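Local coordinates for COG3291: FOG: PKD repeat (Clostridium thermocellum, PDB 1WMX), which is the family 30 carbohydrate-binding module of the cellulosomal protein CelJ, probably binding cellulose-like glucan chains for a multidomain enzyme thought to act as a cellulase, at residues V43-L48 with T131-V136; D16-G21 with L37-T42. All coordinates share one frame; numbering follows the deposited sequence.

Interaction 1. Residues V43-L48 with T131-V136; sequences VTYNGL and TDWQHV
Y45 sets the CD1-CE1 side of its phenol ring, rather than a whole face, over one face of the W133 indole, the two side chains sliding past each other in opposite directions. The ring planes meet at 38°, an oblique aromatic contact, with Y45 CE1 3.2 Å from W133 CG. Nearer the backbone, Y45 CB stands 4.1 Å from the centroid of the six-membered ring of W133, 18° off its normal, a CH-pi contact. The torsion that sets Y45 CG anti to the backbone N (chi1 -164°) carries the phenol across the indole. Water 1, in the indole plane at its edge, donates to T44 O over 2.8 Å and accepts a long, weak bond from W133 NE1. In the type I' turn from Y45 to L48, N46 and G47 take the positive phi it requires, which asparagine and glycine adopt readily. Tryptophan offers a broad face to Y45 while also touching W171 and S173 of strand 168-178; tyrosine supplies a flat ring whose hydroxyl lies far from the backbone. Dispersion and CH-pi attraction therefore join the hairpin to the residue just before strand 134-139, and the water gives the indole N-H a weak polar link to the T44 carbonyl.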
ATOM      1  N   VAL B  43     -21.432  14.108  18.558  1.00 41.00           N
ATOM      2  CA  VAL B  43     -21.271  12.830  19.250  1.00 40.59           C
ATOM      3  C   VAL B  43     -19.929  12.969  19.967  1.00 39.59           C
ATOM      4  O   VAL B  43     -18.881  13.122  19.339  1.00 39.01           O
ATOM      5  CB  VAL B  43     -21.276  11.608  18.285  1.00 40.71           C
ATOM      6  CG1 VAL B  43     -22.100  11.919  17.060  1.00 41.04           C
ATOM      7  CG2 VAL B  43     -19.891  11.202  17.928  1.00 44.34           C
ATOM      8  N   THR B  44     -19.970  12.943  21.293  1.00 39.27           N
ATOM      9  CA  THR B  44     -18.768  13.132  22.084  1.00 38.13           C
ATOM     10  C   THR B  44     -18.453  11.984  23.023  1.00 38.00           C
ATOM     11  O   THR B  44     -19.262  11.084  23.226  1.00 38.64           O
ATOM     12  CB  THR B  44     -18.887  14.413  22.919  1.00 37.87           C
ATOM     13  OG1 THR B  44     -20.007  14.294  23.807  1.00 39.75           O
ATOM     14  CG2 THR B  44     -19.110  15.615  22.024  1.00 37.87           C
ATOM     15  N   TYR B  45     -17.247  12.023  23.575  1.00 38.42           N
ATOM     16  CA  TYR B  45     -16.810  11.028  24.534  1.00 40.15           C
ATOM     17  C   TYR B  45     -16.002  11.748  25.594  1.00 39.97           C
ATOM     18  O   TYR B  45     -15.007  12.410  25.290  1.00 39.16           O
ATOM     19  CB  TYR B  45     -15.955   9.949  23.884  1.00 42.10           C
ATOM     20  CG  TYR B  45     -15.833   8.732  24.766  1.00 44.85           C
ATOM     21  CD1 TYR B  45     -16.962   7.993  25.113  1.00 46.38           C
ATOM     22  CD2 TYR B  45     -14.599   8.325  25.264  1.00 46.37           C
ATOM     23  CE1 TYR B  45     -16.867   6.871  25.934  1.00 47.92           C
ATOM     24  CE2 TYR B  45     -14.490   7.201  26.089  1.00 47.87           C
ATOM     25  CZ  TYR B  45     -15.631   6.477  26.417  1.00 49.66           C
ATOM     26  OH  TYR B  45     -15.535   5.343  27.194  1.00 50.92           O
ATOM     27  N   ASN B  46     -16.442  11.620  26.840  1.00 40.42           N
ATOM     28  CA  ASN B  46     -15.789  12.286  27.955  1.00 42.28           C
ATOM     29  C   ASN B  46     -15.798  13.775  27.672  1.00 42.31           C
ATOM     30  O   ASN B  46     -14.841  14.481  27.976  1.00 43.55           O
ATOM     31  CB  ASN B  46     -14.353  11.780  28.128  1.00 42.53           C
ATOM     32  CG  ASN B  46     -14.302  10.326  28.557  1.00 45.51           C
ATOM     33  OD1 ASN B  46     -14.986   9.931  29.502  1.00 46.83           O
ATOM     34  ND2 ASN B  46     -13.489   9.522  27.871  1.00 46.68           N
ATOM     35  N   GLY B  47     -16.889  14.233  27.066  1.00 42.62           N
ATOM     36  CA  GLY B  47     -17.037  15.642  26.749  1.00 43.58           C
ATOM     37  C   GLY B  47     -16.223  16.122  25.563  1.00 43.13           C
ATOM     38  O   GLY B  47     -16.428  17.235  25.084  1.00 44.09           O
ATOM     39  N   LEU B  48     -15.299  15.293  25.085  1.00 41.90           N
ATOM     40  CA  LEU B  48     -14.468  15.671  23.941  1.00 40.13           C
ATOM     41  C   LEU B  48     -15.064  15.232  22.617  1.00 37.98           C
ATOM     42  O   LEU B  48     -15.761  14.217  22.542  1.00 35.75           O
ATOM     43  CB  LEU B  48     -13.058  15.079  24.060  1.00 40.03           C
ATOM     44  CG  LEU B  48     -12.198  15.576  25.217  1.00 41.22           C
ATOM     45  CD1 LEU B  48     -10.798  15.031  25.058  1.00 41.82           C
ATOM     46  CD2 LEU B  48     -12.171  17.087  25.238  1.00 41.53           C
ATOM     47  N   THR B 131     -23.183  -0.145  19.419  1.00 44.45           N
ATOM     48  CA  THR B 131     -23.684   1.226  19.407  1.00 44.93           C
ATOM     49  C   THR B 131     -23.260   1.944  20.689  1.00 43.99           C
ATOM     50  O   THR B 131     -23.588   3.110  20.910  1.00 46.19           O
ATOM     51  CB  THR B 131     -25.209   1.270  19.296  1.00 45.98           C
ATOM     52  OG1 THR B 131     -25.637   0.515  18.160  1.00 48.92           O
ATOM     53  CG2 THR B 131     -25.716   2.704  19.132  1.00 47.94           C
ATOM     54  N   ASP B 132     -22.531   1.236  21.530  1.00 43.84           N
ATOM     55  CA  ASP B 132     -22.030   1.810  22.786  1.00 43.92           C
ATOM     56  C   ASP B 132     -20.514   1.901  22.691  1.00 42.59           C
ATOM     57  O   ASP B 132     -19.876   1.141  21.962  1.00 42.06           O
ATOM     58  CB  ASP B 132     -22.435   0.940  23.974  1.00 47.21           C
ATOM     59  CG  ASP B 132     -23.935   0.698  24.042  1.00 50.54           C
ATOM     60  OD1 ASP B 132     -24.744   1.668  23.862  1.00 52.55           O
ATOM     61  OD2 ASP B 132     -24.368  -0.474  24.281  1.00 53.25           O
ATOM     62  N   TRP B 133     -19.949   2.828  23.428  1.00 42.63           N
ATOM     63  CA  TRP B 133     -18.499   3.041  23.403  1.00 43.05           C
ATOM     64  C   TRP B 133     -17.733   1.868  24.017  1.00 43.59           C
ATOM     65  O   TRP B 133     -18.117   1.317  25.047  1.00 44.45           O
ATOM     66  CB  TRP B 133     -18.136   4.299  24.179  1.00 41.60           C
ATOM     67  CG  TRP B 133     -18.463   5.578  23.425  1.00 42.52           C
ATOM     68  CD1 TRP B 133     -19.538   6.367  23.609  1.00 42.26           C
ATOM     69  CD2 TRP B 133     -17.670   6.148  22.392  1.00 43.11           C
ATOM     70  NE1 TRP B 133     -19.436   7.453  22.704  1.00 43.17           N
ATOM     71  CE2 TRP B 133     -18.320   7.315  21.988  1.00 43.95           C
ATOM     72  CE3 TRP B 133     -16.462   5.782  21.776  1.00 41.75           C
ATOM     73  CZ2 TRP B 133     -17.815   8.155  20.981  1.00 43.70           C
ATOM     74  CZ3 TRP B 133     -15.966   6.627  20.769  1.00 43.06           C
ATOM     75  CH2 TRP B 133     -16.617   7.768  20.390  1.00 44.42           C
ATOM     76  N   GLN B 134     -16.650   1.513  23.352  1.00 44.05           N
ATOM     77  CA  GLN B 134     -15.765   0.433  23.796  1.00 44.01           C
ATOM     78  C   GLN B 134     -14.319   0.882  23.651  1.00 43.40           C
ATOM     79  O   GLN B 134     -13.956   1.556  22.687  1.00 44.34           O
ATOM     80  CB  GLN B 134     -15.940  -0.825  22.935  1.00 44.77           C
ATOM     81  CG  GLN B 134     -17.299  -1.489  23.037  1.00 45.02           C
ATOM     82  CD  GLN B 134     -17.294  -2.876  22.409  1.00 46.28           C
ATOM     83  OE1 GLN B 134     -16.654  -3.794  22.945  1.00 46.68           O
ATOM     84  NE2 GLN B 134     -17.971  -3.071  21.296  1.00 46.26           N
ATOM     85  N   HIS B 135     -13.495   0.520  24.604  1.00 42.45           N
ATOM     86  CA  HIS B 135     -12.078   0.858  24.524  1.00 42.10           C
ATOM     87  C   HIS B 135     -11.369  -0.367  23.980  1.00 41.29           C
ATOM     88  O   HIS B 135     -11.473  -1.457  24.544  1.00 40.76           O
ATOM     89  CB  HIS B 135     -11.524   1.219  25.899  1.00 40.82           C
ATOM     90  CG  HIS B 135     -10.058   1.596  25.841  1.00 41.63           C
ATOM     91  ND1 HIS B 135      -9.060   0.641  25.696  1.00 41.34           N
ATOM     92  CD2 HIS B 135      -9.433   2.795  25.901  1.00 40.99           C
ATOM     93  CE1 HIS B 135      -7.895   1.262  25.665  1.00 40.68           C
ATOM     94  NE2 HIS B 135      -8.098   2.551  25.785  1.00 41.58           N
ATOM     95  N   VAL B 136     -10.653  -0.205  22.879  1.00 41.41           N
ATOM     96  CA  VAL B 136      -9.950  -1.348  22.285  1.00 40.50           C
ATOM     97  C   VAL B 136      -8.438  -1.104  22.273  1.00 40.87           C
ATOM     98  O   VAL B 136      -7.960   0.027  22.166  1.00 41.20           O
ATOM     99  CB  VAL B 136     -10.467  -1.614  20.859  1.00 40.76           C
ATOM    100  CG1 VAL B 136     -11.416  -0.512  20.381  1.00 40.43           C
ATOM    101  CG2 VAL B 136      -9.333  -1.735  19.837  1.00 39.20           C
TER
HETATM  102  O   HOH W   1     -21.750   9.946  22.905  1.00 43.14           O

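Interaction 2. Residues D16-G21 with L37-T42; sequences DSPVVG and LPVDTT
The edge of the beta-sandwich where segment 16-21, most of it the loop from strand 11-14 to strand 21-25, runs past the short strand 39-40 is closed by an apolar touch and a bridging water. V39 points its branched side chain at the loop: CG2 lies 3.4 Å from P18 N and 3.7 Å from P18 CG, while CG1 faces the carbonyl of D16. With CG1 anti to the backbone N (chi1 178°), the fork of the side chain is turned so that CG2 meets P18 and CG1 the D16 carbonyl. Valine suits the strand side because its branch at CB offers two methyls close to the backbone. Proline suits the loop side because its nitrogen carries no hydrogen and its ring gives a rigid, apolar surface; the two side chains cross at about a right angle. Beside them, water 2 accepts from V19 N at 2.7 Å and donates to L37 O at 2.8 Å, bridging the backbones.

Further along, the chain turns a corner after strand 39-40. D40 OD2 accepts from T42 N at 3.1 Å, forming an Asx turn, and from T42 OG1 at 2.7 Å, the latter on its syn side. Both donors come from the same face of the carboxylate plane. The other oxygen, D40 OD1, takes a hydrogen bond from W171 NE1, so the buried carboxylate is held through both oxygens. Aspartate suits the corner because its short side chain reaches the backbone two residues on. The loop thus meets the strand through methyl packing and shared water, whereas the carboxylate, whose charge these donors would help to stabilise, fixes the bend beyond.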
ATOM      1  N   ASP B  16      -8.818  15.991  20.182  1.00 36.80           N
ATOM      2  CA  ASP B  16      -9.982  16.852  20.074  1.00 38.97           C
ATOM      3  C   ASP B  16     -10.050  17.712  18.815  1.00 38.62           C
ATOM      4  O   ASP B  16     -11.043  18.405  18.601  1.00 40.21           O
ATOM      5  CB  ASP B  16     -10.028  17.767  21.295  1.00 39.70           C
ATOM      6  CG  ASP B  16      -8.788  18.634  21.412  1.00 42.57           C
ATOM      7  OD1 ASP B  16      -8.712  19.442  22.362  1.00 44.14           O
ATOM      8  OD2 ASP B  16      -7.882  18.508  20.553  1.00 43.79           O
ATOM      9  N   SER B  17      -9.019  17.663  17.973  1.00 35.56           N
ATOM     10  CA  SER B  17      -9.011  18.502  16.788  1.00 33.38           C
ATOM     11  C   SER B  17      -8.621  17.816  15.479  1.00 31.54           C
ATOM     12  O   SER B  17      -8.034  16.731  15.486  1.00 31.05           O
ATOM     13  CB  SER B  17      -8.097  19.703  17.048  1.00 33.45           C
ATOM     14  OG  SER B  17      -6.851  19.264  17.544  1.00 35.27           O
ATOM     15  N   PRO B  18      -8.940  18.460  14.332  1.00 29.17           N
ATOM     16  CA  PRO B  18      -8.636  17.930  13.002  1.00 26.77           C
ATOM     17  C   PRO B  18      -7.214  17.427  12.908  1.00 26.45           C
ATOM     18  O   PRO B  18      -6.281  18.099  13.341  1.00 27.92           O
ATOM     19  CB  PRO B  18      -8.922  19.122  12.089  1.00 27.28           C
ATOM     20  CG  PRO B  18     -10.100  19.735  12.760  1.00 26.53           C
ATOM     21  CD  PRO B  18      -9.631  19.761  14.205  1.00 27.48           C
ATOM     22  N   VAL B  19      -7.053  16.231  12.357  1.00 24.90           N
ATOM     23  CA  VAL B  19      -5.731  15.640  12.243  1.00 23.42           C
ATOM     24  C   VAL B  19      -5.162  15.791  10.839  1.00 24.36           C
ATOM     25  O   VAL B  19      -5.851  15.540   9.860  1.00 24.77           O
ATOM     26  CB  VAL B  19      -5.759  14.139  12.614  1.00 24.58           C
ATOM     27  CG1 VAL B  19      -4.329  13.575  12.594  1.00 20.70           C
ATOM     28  CG2 VAL B  19      -6.384  13.967  13.994  1.00 20.65           C
ATOM     29  N   VAL B  20      -3.903  16.213  10.759  1.00 22.85           N
ATOM     30  CA  VAL B  20      -3.214  16.387   9.486  1.00 21.19           C
ATOM     31  C   VAL B  20      -3.002  15.019   8.825  1.00 22.43           C
ATOM     32  O   VAL B  20      -2.544  14.077   9.463  1.00 20.67           O
ATOM     33  CB  VAL B  20      -1.846  17.097   9.696  1.00 21.96           C
ATOM     34  CG1 VAL B  20      -0.968  16.962   8.448  1.00 20.58           C
ATOM     35  CG2 VAL B  20      -2.077  18.578  10.002  1.00 18.97           C
ATOM     36  N   GLY B  21      -3.349  14.921   7.545  1.00 23.43           N
ATOM     37  CA  GLY B  21      -3.197  13.672   6.813  1.00 23.49           C
ATOM     38  C   GLY B  21      -3.983  13.733   5.515  1.00 25.11           C
ATOM     39  O   GLY B  21      -4.212  14.817   4.978  1.00 24.39           O
ATOM     40  N   LEU B  37     -10.347  13.483   7.866  1.00 25.67           N
ATOM     41  CA  LEU B  37     -11.539  13.109   8.599  1.00 26.04           C
ATOM     42  C   LEU B  37     -12.201  14.271   9.336  1.00 26.31           C
ATOM     43  O   LEU B  37     -11.535  15.108   9.941  1.00 27.40           O
ATOM     44  CB  LEU B  37     -11.202  11.982   9.583  1.00 26.35           C
ATOM     45  CG  LEU B  37     -11.540  10.539   9.167  1.00 27.93           C
ATOM     46  CD1 LEU B  37     -11.378  10.330   7.672  1.00 25.79           C
ATOM     47  CD2 LEU B  37     -10.650   9.592   9.951  1.00 26.01           C
ATOM     48  N   PRO B  38     -13.535  14.339   9.280  1.00 26.85           N
ATOM     49  CA  PRO B  38     -14.227  15.425   9.972  1.00 27.90           C
ATOM     50  C   PRO B  38     -14.276  15.157  11.481  1.00 28.70           C
ATOM     51  O   PRO B  38     -14.283  14.006  11.913  1.00 28.73           O
ATOM     52  CB  PRO B  38     -15.610  15.409   9.334  1.00 28.10           C
ATOM     53  CG  PRO B  38     -15.830  13.937   9.060  1.00 27.24           C
ATOM     54  CD  PRO B  38     -14.481  13.475   8.541  1.00 26.39           C
ATOM     55  N   VAL B  39     -14.283  16.221  12.277  1.00 31.00           N
ATOM     56  CA  VAL B  39     -14.349  16.097  13.729  1.00 31.82           C
ATOM     57  C   VAL B  39     -15.792  16.345  14.159  1.00 33.97           C
ATOM     58  O   VAL B  39     -16.356  17.416  13.918  1.00 33.88           O
ATOM     59  CB  VAL B  39     -13.403  17.107  14.436  1.00 33.00           C
ATOM     60  CG1 VAL B  39     -13.534  16.985  15.958  1.00 34.27           C
ATOM     61  CG2 VAL B  39     -11.965  16.834  14.022  1.00 32.09           C
ATOM     62  N   ASP B  40     -16.383  15.333  14.784  1.00 35.31           N
ATOM     63  CA  ASP B  40     -17.758  15.400  15.239  1.00 36.67           C
ATOM     64  C   ASP B  40     -17.835  16.074  16.602  1.00 38.37           C
ATOM     65  O   ASP B  40     -17.247  15.609  17.577  1.00 39.16           O
ATOM     66  CB  ASP B  40     -18.336  13.986  15.290  1.00 37.62           C
ATOM     67  CG  ASP B  40     -19.832  13.962  15.100  1.00 38.58           C
ATOM     68  OD1 ASP B  40     -20.356  12.919  14.641  1.00 40.13           O
ATOM     69  OD2 ASP B  40     -20.484  14.984  15.409  1.00 39.86           O
ATOM     70  N   THR B  41     -18.558  17.183  16.649  1.00 39.87           N
ATOM     71  CA  THR B  41     -18.709  17.943  17.874  1.00 42.60           C
ATOM     72  C   THR B  41     -20.033  17.622  18.560  1.00 42.98           C
ATOM     73  O   THR B  41     -20.294  18.070  19.674  1.00 42.69           O
ATOM     74  CB  THR B  41     -18.628  19.450  17.584  1.00 43.97           C
ATOM     75  OG1 THR B  41     -18.627  20.170  18.817  1.00 48.53           O
ATOM     76  CG2 THR B  41     -19.817  19.900  16.748  1.00 43.66           C
ATOM     77  N   THR B  42     -20.872  16.837  17.894  1.00 43.49           N
ATOM     78  CA  THR B  42     -22.152  16.457  18.472  1.00 43.71           C
ATOM     79  C   THR B  42     -22.044  15.108  19.191  1.00 42.65           C
ATOM     80  O   THR B  42     -22.520  14.972  20.317  1.00 42.62           O
ATOM     81  CB  THR B  42     -23.265  16.425  17.400  1.00 44.96           C
ATOM     82  OG1 THR B  42     -22.935  15.477  16.382  1.00 49.05           O
ATOM     83  CG2 THR B  42     -23.408  17.801  16.766  1.00 46.76           C
TER
HETATM   84  O   HOH W   2      -8.907  14.819  10.958  1.00 27.28           O

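Overall arrangement
Segments 37-42 and 43-48 are consecutive in the chain, so interaction 2 closes just before interaction 1 opens, and their centres lie about 14 Å apart. Strands 39-40 and 44-45, separated by the corner at 41-43, both pair with strand 48-55 of the larger antiparallel sheet. W171 of strand 168-178 links the surroundings of the two contacts: its NE1 hydrogen-bonds D40 OD1, and its side chain touches V43 and W133. Interaction 1 ties this region to the residue leading into strand 134-139, while interaction 2 ties it to the loop entering strand 21-25 of the other sheet. Both are surface contacts within the carbohydrate-binding module, their centres about 14 and 12 Å from the centre of the chain.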